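Local coordinates for malonyl CoA-acyl carrier protein transacylase (Synechocystis sp. PCC 6803 substr. Kazusa, PDB 4RR5) that transfers the malonyl group from malonyl-CoA to holo-acyl carrier protein, supplying malonyl-ACP for fatty acid biosynthesis, at residues 15-20 with 61-66; 144-149 with 157-162. All coordinates share one frame; numbering follows the deposited sequence.

Interaction 1: 15-20 with 61-66; sequences VGMGVD and PCLYVI
Gly18 meets Ile66 through its CA while its carbonyl O accepts a hydrogen bond from Tyr31 OH, on the helix 25-38, whose side chain also packs against Ile66. The four residues 16-19 form a type II beta turn closed by Val19 N to Gly16 O at 3.2 Å, with Gly18 at its third position, where phi is positive. Glycine suits the place twice over: it adopts these angles easily, and its bare CA lets Ile66 CD1 approach to 3.8 Å, where a CB would lie only 2.6 Å from that methyl. Met17, the second residue of the turn, does most of the touching. Its CG stands between the backbone N and the carbonyl carbon (chi1 70°), and the chain beyond runs extended over the helix. Ile66 CD1 lies against this chain, 3.5 Å from Met17 CG and 3.6 Å from Met17 CE. The terminal methyl continues to Cys62 CB at 3.7 Å and to Leu63 CD2 at 3.8 Å, the Met17 and Leu63 side chains crossing at about a right angle. Cys62 and Ile66 are one helical turn apart and point toward the loop; Leu63 starts away from it and brings only its end back. Leu63 also touches Leu89, next to the probable nucleophile Ser88, whose side chain is about 9 Å from that of Leu63. No hydrogen bond crosses between the segments, but Gly16 also has a backbone bond with Cys46. The buried Met17-Gly18 corner of the loop is therefore fitted to the helix 56-76 by a flexible, unbranched thioether chain matching branched and small side chains.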
loop_
_atom_site.group_PDB
_atom_site.type_symbol
_atom_site.label_atom_id
_atom_site.label_comp_id
_atom_site.label_asym_id
_atom_site.label_seq_id
_atom_site.Cartn_x
_atom_site.Cartn_y
_atom_site.Cartn_z
ATOM N N VAL A 15 -2.646 15.237 6.668
ATOM C CA VAL A 15 -3.827 16.083 6.729
ATOM C C VAL A 15 -3.829 17.013 5.517
ATOM O O VAL A 15 -2.807 17.580 5.165
ATOM C CB VAL A 15 -3.875 16.897 8.058
ATOM C CG1 VAL A 15 -4.930 18.016 7.999
ATOM C CG2 VAL A 15 -4.119 15.974 9.252
ATOM N N GLY A 16 -4.970 17.126 4.851
ATOM C CA GLY A 16 -5.075 17.991 3.709
ATOM C C GLY A 16 -4.838 17.268 2.406
ATOM O O GLY A 16 -5.049 17.838 1.339
ATOM N N MET A 17 -4.400 16.015 2.475
ATOM C CA MET A 17 -4.156 15.265 1.244
ATOM C C MET A 17 -5.431 15.192 0.409
ATOM O O MET A 17 -6.540 15.100 0.947
ATOM C CB MET A 17 -3.635 13.858 1.549
ATOM C CG MET A 17 -4.662 12.920 2.158
ATOM S SD MET A 17 -3.939 11.345 2.639
ATOM C CE MET A 17 -5.423 10.347 2.812
ATOM N N GLY A 18 -5.268 15.284 -0.906
ATOM C CA GLY A 18 -6.373 15.148 -1.825
ATOM C C GLY A 18 -7.248 16.376 -1.937
ATOM O O GLY A 18 -8.028 16.490 -2.886
ATOM N N VAL A 19 -7.128 17.307 -0.993
ATOM C CA VAL A 19 -8.110 18.383 -0.917
ATOM C C VAL A 19 -7.974 19.361 -2.073
ATOM O O VAL A 19 -8.978 19.843 -2.593
ATOM C CB VAL A 19 -8.027 19.128 0.390
ATOM C CG1 VAL A 19 -9.043 20.228 0.405
ATOM C CG2 VAL A 19 -8.295 18.175 1.526
ATOM N N ASP A 20 -6.752 19.606 -2.525
ATOM C CA ASP A 20 -6.559 20.490 -3.678
ATOM C C ASP A 20 -7.056 19.871 -4.979
ATOM O O ASP A 20 -7.195 20.572 -5.978
ATOM C CB ASP A 20 -5.096 20.858 -3.851
ATOM C CG ASP A 20 -4.238 19.652 -4.120
ATOM O OD1 ASP A 20 -4.468 18.621 -3.462
ATOM O OD2 ASP A 20 -3.349 19.716 -4.992
ATOM N N PRO A 61 -9.600 3.664 3.020
ATOM C CA PRO A 61 -10.427 4.155 1.907
ATOM C C PRO A 61 -10.063 5.586 1.469
ATOM O O PRO A 61 -10.221 5.915 0.288
ATOM C CB PRO A 61 -11.855 4.085 2.468
ATOM C CG PRO A 61 -11.704 4.002 3.940
ATOM C CD PRO A 61 -10.402 3.332 4.211
ATOM N N CYS A 62 -9.576 6.415 2.390
ATOM C CA CYS A 62 -9.103 7.739 1.993
ATOM C C CYS A 62 -7.946 7.665 0.980
ATOM O O CYS A 62 -7.982 8.340 -0.059
ATOM C CB CYS A 62 -8.679 8.554 3.212
ATOM S SG CYS A 62 -10.053 9.350 4.062
ATOM N N LEU A 63 -6.928 6.852 1.274
ATOM C CA LEU A 63 -5.790 6.716 0.367
ATOM C C LEU A 63 -6.213 6.107 -0.968
ATOM O O LEU A 63 -5.734 6.520 -2.020
ATOM C CB LEU A 63 -4.694 5.860 0.996
ATOM C CG LEU A 63 -3.833 6.529 2.058
ATOM C CD1 LEU A 63 -2.858 5.524 2.651
ATOM C CD2 LEU A 63 -3.088 7.720 1.470
ATOM N N TYR A 64 -7.117 5.132 -0.924
ATOM C CA TYR A 64 -7.573 4.498 -2.148
ATOM C C TYR A 64 -8.322 5.482 -3.044
ATOM O O TYR A 64 -8.099 5.522 -4.246
ATOM C CB TYR A 64 -8.463 3.287 -1.844
ATOM C CG TYR A 64 -9.181 2.727 -3.070
ATOM C CD1 TYR A 64 -10.426 3.218 -3.465
ATOM C CD2 TYR A 64 -8.616 1.699 -3.824
ATOM C CE1 TYR A 64 -11.087 2.710 -4.568
ATOM C CE2 TYR A 64 -9.271 1.181 -4.932
ATOM C CZ TYR A 64 -10.509 1.696 -5.296
ATOM O OH TYR A 64 -11.168 1.185 -6.385
ATOM N N VAL A 65 -9.232 6.251 -2.467
ATOM C CA VAL A 65 -10.048 7.159 -3.256
ATOM C C VAL A 65 -9.168 8.232 -3.905
ATOM O O VAL A 65 -9.329 8.572 -5.082
ATOM C CB VAL A 65 -11.154 7.817 -2.381
ATOM C CG1 VAL A 65 -11.792 9.009 -3.105
ATOM C CG2 VAL A 65 -12.205 6.789 -1.982
ATOM N N ILE A 66 -8.224 8.754 -3.130
ATOM C CA ILE A 66 -7.330 9.796 -3.619
ATOM C C ILE A 66 -6.392 9.264 -4.702
ATOM O O ILE A 66 -6.202 9.905 -5.746
ATOM C CB ILE A 66 -6.510 10.412 -2.463
ATOM C CG1 ILE A 66 -7.425 11.288 -1.609
ATOM C CG2 ILE A 66 -5.322 11.207 -3.003
ATOM C CD1 ILE A 66 -6.841 11.657 -0.272
#

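Interaction 2: 144-149 with 157-162; sequences TEVVLA and VVISGT
Glu145 O and Thr162 N are joined by a 3.0 Å hydrogen bond at the open end of this antiparallel hairpin. Three more backbone bonds follow, each 2.8 Å long: Val147 N to Ser160 O, Ser160 N to Val147 O, and Ala149 N to Val158 O. The first of these is nearly straight (170° at the hydrogen), its reciprocal more bent (151°). Several carbonyls have a second, weaker donor: Ser160 O also receives the CA-H of Val146, and Glu145 O that of Gly161, whose CA is 3.2 Å away. A CB on Gly161 would strike Glu145 O, hence the glycine. Thr162 is the N-cap of the helix 163-171. With OG1 between its backbone N and carbonyl carbon (chi1 65°), it accepts the N-H of Gly165, while its CG2 packs 3.7 Å from Glu145 CB. An alanine here would probably leave Gly165 N without its cap and open a gap beside the Glu145 side chain. Ser160 OG donates to Phe187 O, just before the probable catalytic His188; the small Ser160 CB and Ala149 CB meet at 3.5 Å, and Ala149 touches His188 itself. Apolar contacts flank the pair Leu148 and Ile159: Leu148 CD1 rests on Val157 CG1, and Val146 CG1 lies 3.9 Å from Ile159 CB. Val146 and Ile159 together pack on Val166 and Ile169 of the helix 163-171. Leu148 O accepts a bond from Ser241 OG. The hairpin forms the middle of the ferredoxin-like small subdomain, its strand 156-161 bonded on the far edge to the strand 124-129, while Ala149 of the strand 146-153 has a backbone bond with Val242 of the strand 242-243.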
loop_
_atom_site.group_PDB
_atom_site.type_symbol
_atom_site.label_atom_id
_atom_site.label_comp_id
_atom_site.label_asym_id
_atom_site.label_seq_id
_atom_site.Cartn_x
_atom_site.Cartn_y
_atom_site.Cartn_z
ATOM N N THR A 144 7.932 -17.715 16.909
ATOM C CA THR A 144 6.523 -17.997 16.692
ATOM C C THR A 144 5.672 -16.750 16.878
ATOM O O THR A 144 4.524 -16.709 16.447
ATOM C CB THR A 144 6.015 -19.103 17.659
ATOM O OG1 THR A 144 6.300 -18.729 19.016
ATOM C CG2 THR A 144 6.693 -20.444 17.360
ATOM N N GLU A 145 6.227 -15.730 17.521
ATOM C CA GLU A 145 5.404 -14.574 17.865
ATOM C C GLU A 145 5.742 -13.343 17.022
ATOM O O GLU A 145 5.005 -12.357 17.066
ATOM C CB GLU A 145 5.526 -14.218 19.363
ATOM C CG GLU A 145 5.478 -15.379 20.388
ATOM C CD GLU A 145 4.401 -16.440 20.127
ATOM O OE1 GLU A 145 3.208 -16.084 19.931
ATOM O OE2 GLU A 145 4.757 -17.645 20.150
ATOM N N VAL A 146 6.841 -13.395 16.264
ATOM C CA VAL A 146 7.249 -12.269 15.407
ATOM C C VAL A 146 7.690 -12.699 13.997
ATOM O O VAL A 146 8.497 -13.608 13.833
ATOM C CB VAL A 146 8.393 -11.446 16.050
ATOM C CG1 VAL A 146 8.823 -10.310 15.135
ATOM C CG2 VAL A 146 7.957 -10.883 17.366
ATOM N N VAL A 147 7.145 -12.030 12.982
ATOM C CA VAL A 147 7.455 -12.336 11.590
ATOM C C VAL A 147 7.821 -11.061 10.810
ATOM O O VAL A 147 7.599 -9.943 11.283
ATOM C CB VAL A 147 6.267 -13.047 10.904
ATOM C CG1 VAL A 147 5.213 -12.038 10.467
ATOM C CG2 VAL A 147 6.746 -13.893 9.720
ATOM N N LEU A 148 8.399 -11.231 9.625
ATOM C CA LEU A 148 8.707 -10.102 8.769
ATOM C C LEU A 148 7.488 -9.782 7.902
ATOM O O LEU A 148 6.972 -10.646 7.192
ATOM C CB LEU A 148 9.938 -10.389 7.916
ATOM C CG LEU A 148 10.612 -9.147 7.328
ATOM C CD1 LEU A 148 12.111 -9.222 7.439
ATOM C CD2 LEU A 148 10.214 -8.993 5.877
ATOM N N ALA A 149 7.033 -8.536 7.978
ATOM C CA ALA A 149 5.756 -8.115 7.405
ATOM C C ALA A 149 5.948 -7.231 6.176
ATOM O O ALA A 149 5.191 -7.315 5.209
ATOM C CB ALA A 149 4.920 -7.377 8.467
ATOM N N VAL A 157 13.084 -2.806 7.130
ATOM C CA VAL A 157 12.001 -3.770 7.169
ATOM C C VAL A 157 10.973 -3.363 8.196
ATOM O O VAL A 157 11.180 -2.440 8.971
ATOM C CB VAL A 157 12.483 -5.183 7.529
ATOM C CG1 VAL A 157 13.492 -5.696 6.490
ATOM C CG2 VAL A 157 13.040 -5.202 8.962
ATOM N N VAL A 158 9.861 -4.079 8.193
ATOM C CA VAL A 158 8.869 -3.968 9.240
ATOM C C VAL A 158 8.576 -5.356 9.780
ATOM O O VAL A 158 8.292 -6.268 9.016
ATOM C CB VAL A 158 7.591 -3.322 8.725
ATOM C CG1 VAL A 158 6.443 -3.570 9.689
ATOM C CG2 VAL A 158 7.827 -1.828 8.493
ATOM N N ILE A 159 8.679 -5.529 11.090
ATOM C CA ILE A 159 8.317 -6.801 11.698
ATOM C C ILE A 159 6.929 -6.699 12.319
ATOM O O ILE A 159 6.444 -5.602 12.579
ATOM C CB ILE A 159 9.337 -7.250 12.759
ATOM C CG1 ILE A 159 9.529 -6.180 13.828
ATOM C CG2 ILE A 159 10.666 -7.584 12.112
ATOM C CD1 ILE A 159 10.489 -6.615 14.893
ATOM N N SER A 160 6.292 -7.845 12.533
ATOM C CA SER A 160 4.902 -7.881 12.971
ATOM C C SER A 160 4.687 -9.012 13.964
ATOM O O SER A 160 5.316 -10.062 13.855
ATOM C CB SER A 160 3.963 -8.052 11.768
ATOM O OG SER A 160 2.593 -8.023 12.142
ATOM N N GLY A 161 3.801 -8.806 14.933
ATOM C CA GLY A 161 3.487 -9.872 15.864
ATOM C C GLY A 161 3.004 -9.411 17.222
ATOM O O GLY A 161 2.427 -8.324 17.361
ATOM N N THR A 162 3.230 -10.257 18.224
ATOM C CA THR A 162 2.798 -9.964 19.587
ATOM C C THR A 162 3.539 -8.737 20.106
ATOM O O THR A 162 4.663 -8.459 19.673
ATOM C CB THR A 162 3.030 -11.169 20.536
ATOM O OG1 THR A 162 4.435 -11.435 20.657
ATOM C CG2 THR A 162 2.323 -12.406 20.001
#

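The two contacts lie on opposite sides of the chain's centre, about 29 Å apart between centres, and share no helix or strand. Interaction 1 is wholly buried and fastens a loop of the larger part of the fold onto a helix, with apolar contacts and no hydrogen bond between the two segments. Interaction 2 is mostly buried but has an exposed Val147 and a partly exposed end at Glu145 and Thr162; backbone hydrogen bonds set its register, and side chains supplement them. Both use glycine where a CB would collide. Both border the probable active site, interaction 1 nearer its serine and interaction 2 beside its histidine.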